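Local coordinates for carboxylase (PDB 5H80), which probably carboxylates biotin in an ATP-dependent reaction, as the biotin carboxylase domain of a single-chain bacterial carboxylase, at residues 259-267 and 456-464; 88-96 and 113-121. One frame throughout, in Å; residues are numbered along the deposited sequence.

Contact 1 (259-267 and 456-464); sequences VQRRHQKLL and NLAFLQALL
Leu-267 and Leu-266 bury more area against 456-464 than any other residues of 259-267; both CD1 methyls meet Leu-463, while the CD2 methyls part, that of Leu-266 to Asn-456 and that of Leu-267 to Leu-460 and Leu-464. Leu-267 aims CD1 at the root of Leu-463, 3.9 Å from that residue's CB, while its CD2 lies 4.1 Å from CD2 of Leu-464. Leu-266 crosses Leu-463 at about a right angle, the two CD1 methyls 4.0 Å apart. The same Leu-266 CD1 lies at the edge of the Phe-459 ring, 4.1 Å from CE2. Its CD2 rests 3.9 Å from ND2 of Asn-456, a van der Waals touch; the amide's own hydrogen bonds go to Arg-372 O (from ND2) and Asn-374 N (to OD1).

The segment 259-267 forms a two-residue beta hairpin: a type I' turn from Arg-261 to Gln-264 is closed by backbone bonds in both directions between those residues. It lies at the margin of an antiparallel sheet, where Leu-266 bonds to Arg-372 of strand 367-374, and the helix belongs to the family's C-terminal region. Lys-265 makes salt bridges to Glu-239, Glu-303 and Glu-324, consistent with a place at the active-site cleft, as in other biotin carboxylases.

Toward the turn of the hairpin, the guanidinium of Arg-261 lies flat on one face of Phe-459, with planes 21° apart and centres separated by 4.2 Å. Its CZ stands only 15° off the ring normal, which makes this a cation-pi stack; NH1 comes 3.7 Å from CD2 of Phe-459, offset toward the rim. With CG anti to the backbone N (chi1 -171°), Phe-459 reaches out from the helix to meet the arginine, which arrives from the opposite direction. Beside Leu-266, Val-259 slides past Leu-463, CG1 to CD1 4.0 Å.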
# COMPACT_ATOMS: atom_id res chain seq x y z
N VAL A 259 5.44 22.91 -1.24
CA VAL A 259 6.81 22.76 -1.75
C VAL A 259 6.75 22.59 -3.31
O VAL A 259 6.29 21.58 -3.86
CB VAL A 259 7.48 21.56 -1.07
CG1 VAL A 259 8.85 21.35 -1.70
CG2 VAL A 259 7.50 21.73 0.47
N GLN A 260 7.07 23.72 -3.98
CA GLN A 260 6.98 23.86 -5.46
C GLN A 260 8.26 24.44 -5.98
O GLN A 260 8.86 25.16 -5.28
CB GLN A 260 5.91 24.86 -5.81
CG GLN A 260 4.61 24.50 -5.23
CD GLN A 260 3.46 25.41 -5.55
OE1 GLN A 260 3.56 26.30 -6.38
NE2 GLN A 260 2.30 25.10 -4.95
N ARG A 261 8.64 24.08 -7.19
CA ARG A 261 9.90 24.57 -7.85
C ARG A 261 9.35 25.31 -9.04
O ARG A 261 8.66 24.70 -9.87
CB ARG A 261 10.80 23.48 -8.29
CG ARG A 261 12.17 23.94 -8.81
CD ARG A 261 12.83 22.71 -9.38
NE ARG A 261 14.30 22.69 -9.29
CZ ARG A 261 15.05 21.58 -9.08
NH1 ARG A 261 14.50 20.38 -8.88
NH2 ARG A 261 16.39 21.68 -9.07
N ARG A 262 9.51 26.64 -9.08
CA ARG A 262 8.83 27.44 -10.14
C ARG A 262 7.41 26.97 -10.45
O ARG A 262 7.08 26.69 -11.59
CB ARG A 262 9.67 27.43 -11.45
CG ARG A 262 11.06 28.04 -11.31
CD ARG A 262 11.79 28.14 -12.64
NE ARG A 262 12.88 29.13 -12.62
CZ ARG A 262 13.75 29.32 -13.62
NH1 ARG A 262 13.69 28.58 -14.73
NH2 ARG A 262 14.69 30.24 -13.50
N HIS A 263 6.60 26.84 -9.41
CA HIS A 263 5.17 26.50 -9.56
C HIS A 263 4.86 25.03 -9.95
O HIS A 263 3.68 24.68 -10.05
CB HIS A 263 4.45 27.49 -10.52
CG HIS A 263 4.54 28.93 -10.08
ND1 HIS A 263 5.53 29.79 -10.51
CD2 HIS A 263 3.76 29.64 -9.22
CE1 HIS A 263 5.38 30.96 -9.92
NE2 HIS A 263 4.31 30.91 -9.15
N GLN A 264 5.86 24.17 -10.07
CA GLN A 264 5.69 22.70 -10.17
C GLN A 264 5.73 22.02 -8.77
O GLN A 264 6.70 22.12 -8.05
CB GLN A 264 6.80 22.07 -11.02
CG GLN A 264 7.12 22.73 -12.36
CD GLN A 264 5.91 23.36 -13.02
OE1 GLN A 264 5.61 24.54 -12.79
NE2 GLN A 264 5.23 22.59 -13.86
N LYS A 265 4.70 21.32 -8.41
CA LYS A 265 4.59 20.65 -7.13
C LYS A 265 5.57 19.46 -7.04
O LYS A 265 5.81 18.81 -8.08
CB LYS A 265 3.12 20.19 -6.95
CG LYS A 265 2.04 21.29 -6.86
CD LYS A 265 0.61 20.72 -7.06
CE LYS A 265 -0.47 21.78 -7.02
NZ LYS A 265 -1.85 21.32 -7.37
N LEU A 266 6.29 19.30 -5.93
CA LEU A 266 7.23 18.23 -5.73
C LEU A 266 6.81 17.32 -4.60
O LEU A 266 7.01 16.11 -4.71
CB LEU A 266 8.68 18.71 -5.44
CG LEU A 266 9.33 19.42 -6.60
CD1 LEU A 266 10.62 20.08 -6.16
CD2 LEU A 266 9.58 18.37 -7.70
N LEU A 267 6.35 17.87 -3.48
CA LEU A 267 5.97 17.07 -2.28
C LEU A 267 4.53 17.43 -1.89
O LEU A 267 4.15 18.60 -1.90
CB LEU A 267 6.82 17.26 -1.04
CG LEU A 267 8.27 16.89 -1.18
CD1 LEU A 267 9.09 17.48 -0.11
CD2 LEU A 267 8.48 15.35 -1.32
N ASN A 456 15.81 13.52 -9.97
CA ASN A 456 15.68 14.34 -8.79
C ASN A 456 15.77 13.57 -7.44
O ASN A 456 15.51 14.12 -6.42
CB ASN A 456 14.51 15.34 -8.87
CG ASN A 456 13.14 14.69 -8.72
OD1 ASN A 456 13.04 13.47 -8.79
ND2 ASN A 456 12.10 15.48 -8.58
N LEU A 457 16.11 12.30 -7.45
CA LEU A 457 16.10 11.59 -6.18
C LEU A 457 16.96 12.19 -5.06
O LEU A 457 16.49 12.31 -3.91
CB LEU A 457 16.37 10.12 -6.32
CG LEU A 457 15.32 9.25 -6.98
CD1 LEU A 457 16.02 8.03 -7.50
CD2 LEU A 457 14.23 8.81 -5.99
N ALA A 458 18.14 12.66 -5.37
CA ALA A 458 18.95 13.41 -4.33
C ALA A 458 18.34 14.68 -3.88
O ALA A 458 18.42 15.02 -2.71
CB ALA A 458 20.40 13.67 -4.82
N PHE A 459 17.78 15.45 -4.80
CA PHE A 459 17.12 16.67 -4.45
C PHE A 459 15.90 16.50 -3.49
O PHE A 459 15.78 17.23 -2.52
CB PHE A 459 16.79 17.40 -5.67
CG PHE A 459 16.29 18.78 -5.41
CD1 PHE A 459 17.20 19.83 -5.21
CD2 PHE A 459 14.96 19.07 -5.40
CE1 PHE A 459 16.77 21.12 -4.97
CE2 PHE A 459 14.54 20.34 -5.12
CZ PHE A 459 15.41 21.38 -4.94
N LEU A 460 15.11 15.44 -3.76
CA LEU A 460 13.96 14.99 -2.93
C LEU A 460 14.43 14.64 -1.55
O LEU A 460 13.81 15.13 -0.61
CB LEU A 460 13.26 13.77 -3.59
CG LEU A 460 12.36 14.20 -4.80
CD1 LEU A 460 11.77 13.00 -5.56
CD2 LEU A 460 11.31 15.26 -4.61
N GLN A 461 15.56 13.92 -1.41
CA GLN A 461 16.14 13.63 -0.13
C GLN A 461 16.63 14.90 0.59
O GLN A 461 16.35 15.05 1.81
CB GLN A 461 17.16 12.49 -0.25
CG GLN A 461 16.46 11.13 -0.32
CD GLN A 461 17.32 10.07 -0.90
OE1 GLN A 461 17.42 9.88 -2.15
NE2 GLN A 461 18.00 9.38 -0.04
N ALA A 462 17.18 15.90 -0.11
CA ALA A 462 17.59 17.10 0.61
C ALA A 462 16.38 17.84 1.19
O ALA A 462 16.39 18.43 2.32
CB ALA A 462 18.42 18.01 -0.28
N LEU A 463 15.28 17.85 0.41
CA LEU A 463 13.99 18.44 0.81
C LEU A 463 13.49 17.79 2.07
O LEU A 463 13.18 18.45 3.06
CB LEU A 463 12.89 18.40 -0.31
CG LEU A 463 13.06 19.31 -1.53
CD1 LEU A 463 11.98 19.02 -2.53
CD2 LEU A 463 13.08 20.80 -1.15
N LEU A 464 13.47 16.47 2.06
CA LEU A 464 12.90 15.75 3.16
C LEU A 464 13.66 15.85 4.50
O LEU A 464 12.96 15.70 5.52
CB LEU A 464 12.68 14.29 2.82
CG LEU A 464 11.66 14.01 1.70
CD1 LEU A 464 12.02 12.67 1.16
CD2 LEU A 464 10.19 14.15 2.19

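Contact 2 (88-96 and 113-121)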
# COMPACT_ATOMS: atom_id res chain seq x y z
N ALA A 88 -0.46 14.01 -30.82
CA ALA A 88 -1.23 12.82 -31.18
C ALA A 88 -2.32 12.57 -30.14
O ALA A 88 -3.44 12.15 -30.52
CB ALA A 88 -0.31 11.60 -31.22
N TYR A 89 -1.97 12.78 -28.86
CA TYR A 89 -2.93 12.61 -27.71
C TYR A 89 -3.92 13.78 -27.55
O TYR A 89 -4.97 13.60 -26.95
CB TYR A 89 -2.16 12.35 -26.40
CG TYR A 89 -1.26 11.11 -26.38
CD1 TYR A 89 -1.74 9.91 -25.89
CD2 TYR A 89 0.05 11.16 -26.71
CE1 TYR A 89 -0.96 8.81 -25.91
CE2 TYR A 89 0.87 10.04 -26.68
CZ TYR A 89 0.33 8.87 -26.16
OH TYR A 89 1.07 7.73 -26.12
N LEU A 90 -3.66 14.90 -28.22
CA LEU A 90 -4.50 16.08 -28.20
C LEU A 90 -5.41 16.14 -29.48
O LEU A 90 -6.24 17.06 -29.64
CB LEU A 90 -3.60 17.33 -28.15
CG LEU A 90 -2.72 17.48 -26.91
CD1 LEU A 90 -1.58 18.50 -27.07
CD2 LEU A 90 -3.66 17.76 -25.75
N ASP A 91 -5.29 15.17 -30.39
CA ASP A 91 -6.16 15.23 -31.57
C ASP A 91 -7.54 14.68 -31.21
O ASP A 91 -7.82 13.53 -31.33
CB ASP A 91 -5.44 14.64 -32.80
CG ASP A 91 -6.28 14.74 -34.08
OD1 ASP A 91 -7.52 14.96 -34.05
OD2 ASP A 91 -5.66 14.45 -35.13
N GLY A 92 -8.40 15.58 -30.76
CA GLY A 92 -9.75 15.21 -30.37
C GLY A 92 -10.49 14.39 -31.39
O GLY A 92 -11.10 13.37 -31.02
N ALA A 93 -10.50 14.79 -32.68
CA ALA A 93 -11.19 13.99 -33.72
C ALA A 93 -10.59 12.61 -33.95
O ALA A 93 -11.37 11.67 -34.16
CB ALA A 93 -11.25 14.72 -35.08
N ALA A 94 -9.26 12.47 -33.83
CA ALA A 94 -8.62 11.16 -33.86
C ALA A 94 -9.11 10.22 -32.76
O ALA A 94 -9.39 9.06 -33.02
CB ALA A 94 -7.12 11.23 -33.86
N LEU A 95 -9.21 10.76 -31.54
CA LEU A 95 -9.69 9.98 -30.39
C LEU A 95 -11.12 9.56 -30.57
O LEU A 95 -11.43 8.39 -30.30
CB LEU A 95 -9.50 10.88 -29.12
CG LEU A 95 -8.11 11.08 -28.78
CD1 LEU A 95 -8.11 12.25 -27.76
CD2 LEU A 95 -7.29 9.89 -28.31
N LEU A 96 -11.93 10.43 -31.16
CA LEU A 96 -13.33 10.10 -31.47
C LEU A 96 -13.46 9.01 -32.54
O LEU A 96 -14.36 8.18 -32.43
CB LEU A 96 -14.15 11.34 -31.83
CG LEU A 96 -14.33 12.25 -30.61
CD1 LEU A 96 -14.92 13.56 -31.12
CD2 LEU A 96 -15.12 11.66 -29.46
N PHE A 113 -3.74 17.15 -21.04
CA PHE A 113 -4.31 16.79 -22.38
C PHE A 113 -5.71 17.51 -22.50
O PHE A 113 -5.83 18.72 -22.20
CB PHE A 113 -4.22 15.25 -22.54
CG PHE A 113 -2.76 14.73 -22.62
CD1 PHE A 113 -2.07 14.67 -23.85
CD2 PHE A 113 -2.01 14.46 -21.46
CE1 PHE A 113 -0.73 14.29 -23.91
CE2 PHE A 113 -0.67 14.07 -21.53
CZ PHE A 113 -0.04 13.94 -22.76
N LEU A 114 -6.77 16.73 -22.67
CA LEU A 114 -8.11 17.27 -23.00
C LEU A 114 -9.05 17.22 -21.81
O LEU A 114 -10.25 17.42 -21.93
CB LEU A 114 -8.66 16.45 -24.19
CG LEU A 114 -7.85 16.55 -25.48
CD1 LEU A 114 -8.43 15.69 -26.59
CD2 LEU A 114 -7.65 17.98 -25.96
N SER A 115 -8.51 16.98 -20.59
CA SER A 115 -9.39 16.94 -19.42
C SER A 115 -10.16 18.19 -19.03
O SER A 115 -11.10 18.08 -18.29
CB SER A 115 -8.68 16.45 -18.16
OG SER A 115 -7.52 17.21 -17.89
N GLU A 116 -9.75 19.37 -19.50
CA GLU A 116 -10.43 20.56 -19.17
C GLU A 116 -11.06 21.17 -20.37
O GLU A 116 -11.64 22.19 -20.25
CB GLU A 116 -9.40 21.54 -18.55
CG GLU A 116 -8.88 21.01 -17.20
CD GLU A 116 -8.09 22.07 -16.44
OE1 GLU A 116 -7.95 23.26 -16.91
OE2 GLU A 116 -7.62 21.74 -15.33
N ASN A 117 -11.03 20.44 -21.50
CA ASN A 117 -11.57 20.94 -22.77
C ASN A 117 -13.07 20.67 -22.96
O ASN A 117 -13.52 19.54 -23.28
CB ASN A 117 -10.78 20.35 -23.86
CG ASN A 117 -11.00 21.03 -25.17
OD1 ASN A 117 -12.08 21.03 -25.69
ND2 ASN A 117 -9.97 21.72 -25.63
N ALA A 118 -13.87 21.70 -22.77
CA ALA A 118 -15.29 21.56 -22.79
C ALA A 118 -15.87 21.12 -24.20
O ALA A 118 -16.89 20.42 -24.34
CB ALA A 118 -15.93 22.84 -22.36
N ASP A 119 -15.27 21.63 -25.25
CA ASP A 119 -15.70 21.24 -26.61
C ASP A 119 -15.53 19.74 -26.83
O ASP A 119 -16.38 19.08 -27.45
CB ASP A 119 -14.80 21.90 -27.65
CG ASP A 119 -15.23 23.30 -28.02
OD1 ASP A 119 -16.33 23.71 -27.65
OD2 ASP A 119 -14.43 23.94 -28.73
N PHE A 120 -14.43 19.23 -26.28
CA PHE A 120 -14.10 17.84 -26.45
C PHE A 120 -15.15 17.03 -25.69
O PHE A 120 -15.74 16.12 -26.29
CB PHE A 120 -12.65 17.51 -26.10
CG PHE A 120 -12.35 16.03 -26.13
CD1 PHE A 120 -12.36 15.31 -27.33
CD2 PHE A 120 -12.14 15.33 -24.93
CE1 PHE A 120 -12.13 13.95 -27.34
CE2 PHE A 120 -11.91 13.96 -24.94
CZ PHE A 120 -11.90 13.27 -26.13
N ALA A 121 -15.45 17.41 -24.44
CA ALA A 121 -16.52 16.79 -23.68
C ALA A 121 -17.87 16.76 -24.44
O ALA A 121 -18.49 15.77 -24.51
CB ALA A 121 -16.67 17.40 -22.31
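Phe-113 lies beside Tyr-89, both side chains pointing the same way. Its CB is 4.1 Å from CD2 of Leu-90. Chi1 of -66° places CG opposite the carbonyl carbon, and from there CD1 comes within 3.4 Å of CB of Tyr-89 while staying 4.0 Å from CD2 of Leu-90. Farther out, CE1 keeps to Tyr-89, 3.5 Å from its CB and also near CG; beyond the two segments the side chain also touches Asn-39. The two rings meet obliquely, centroids 5.7 Å apart and planes at 68°. With only an alanine here, CD1 and CE1 would be gone and a gap would probably open beside CB of Tyr-89, with CD2 of Leu-90 losing its ring contact.

Leu-114 continues the contact inward. Its CD1 meets CD1 of Leu-95 tip to tip at 3.6 Å and sits 3.8 Å above the plane of the Phe-120 ring, over its centre. The ring edge in turn lies near Gly-92 O, and Phe-120 CD1 approaches Gly-92 CA to 4.0 Å, a closeness that the missing side chain permits. Both helices start with an N-cap: Asp-91 accepts from Ala-94 N, Asn-117 from Phe-120 N. Tyr-89 O is buried here without a partner.

The contact joins the end of helix 86-89 and the start of helix 92-101 to the turn before helix 118-126 and that helix's first turn, beside the N-terminal parallel sheet: Tyr-89 and Leu-95 reach strand 57-62, through Tyr-62 and Val-61, and Phe-120 touches Phe-131 of strand 130-131.

Overall arrangement
From the N terminus, contact 2 comes first: segment 88-96 meets 113-121 after only 16 intervening residues, which include strand 106-108, so it closes a short loop within the N-terminal parallel sheet and its helices. The chain then runs on, and contact 1 opens at 259-267; it closes at 456-464, with 188 residues between, tying a hairpin of the ATP-binding region to a helix of the biotin carboxylase C-terminal region. The two loops are in series, neither nested nor crossing. They lie on opposite sides of the chain's centre, with contact centres 31 Å apart and nearest atoms about 10 Å apart, so each is a separate tie.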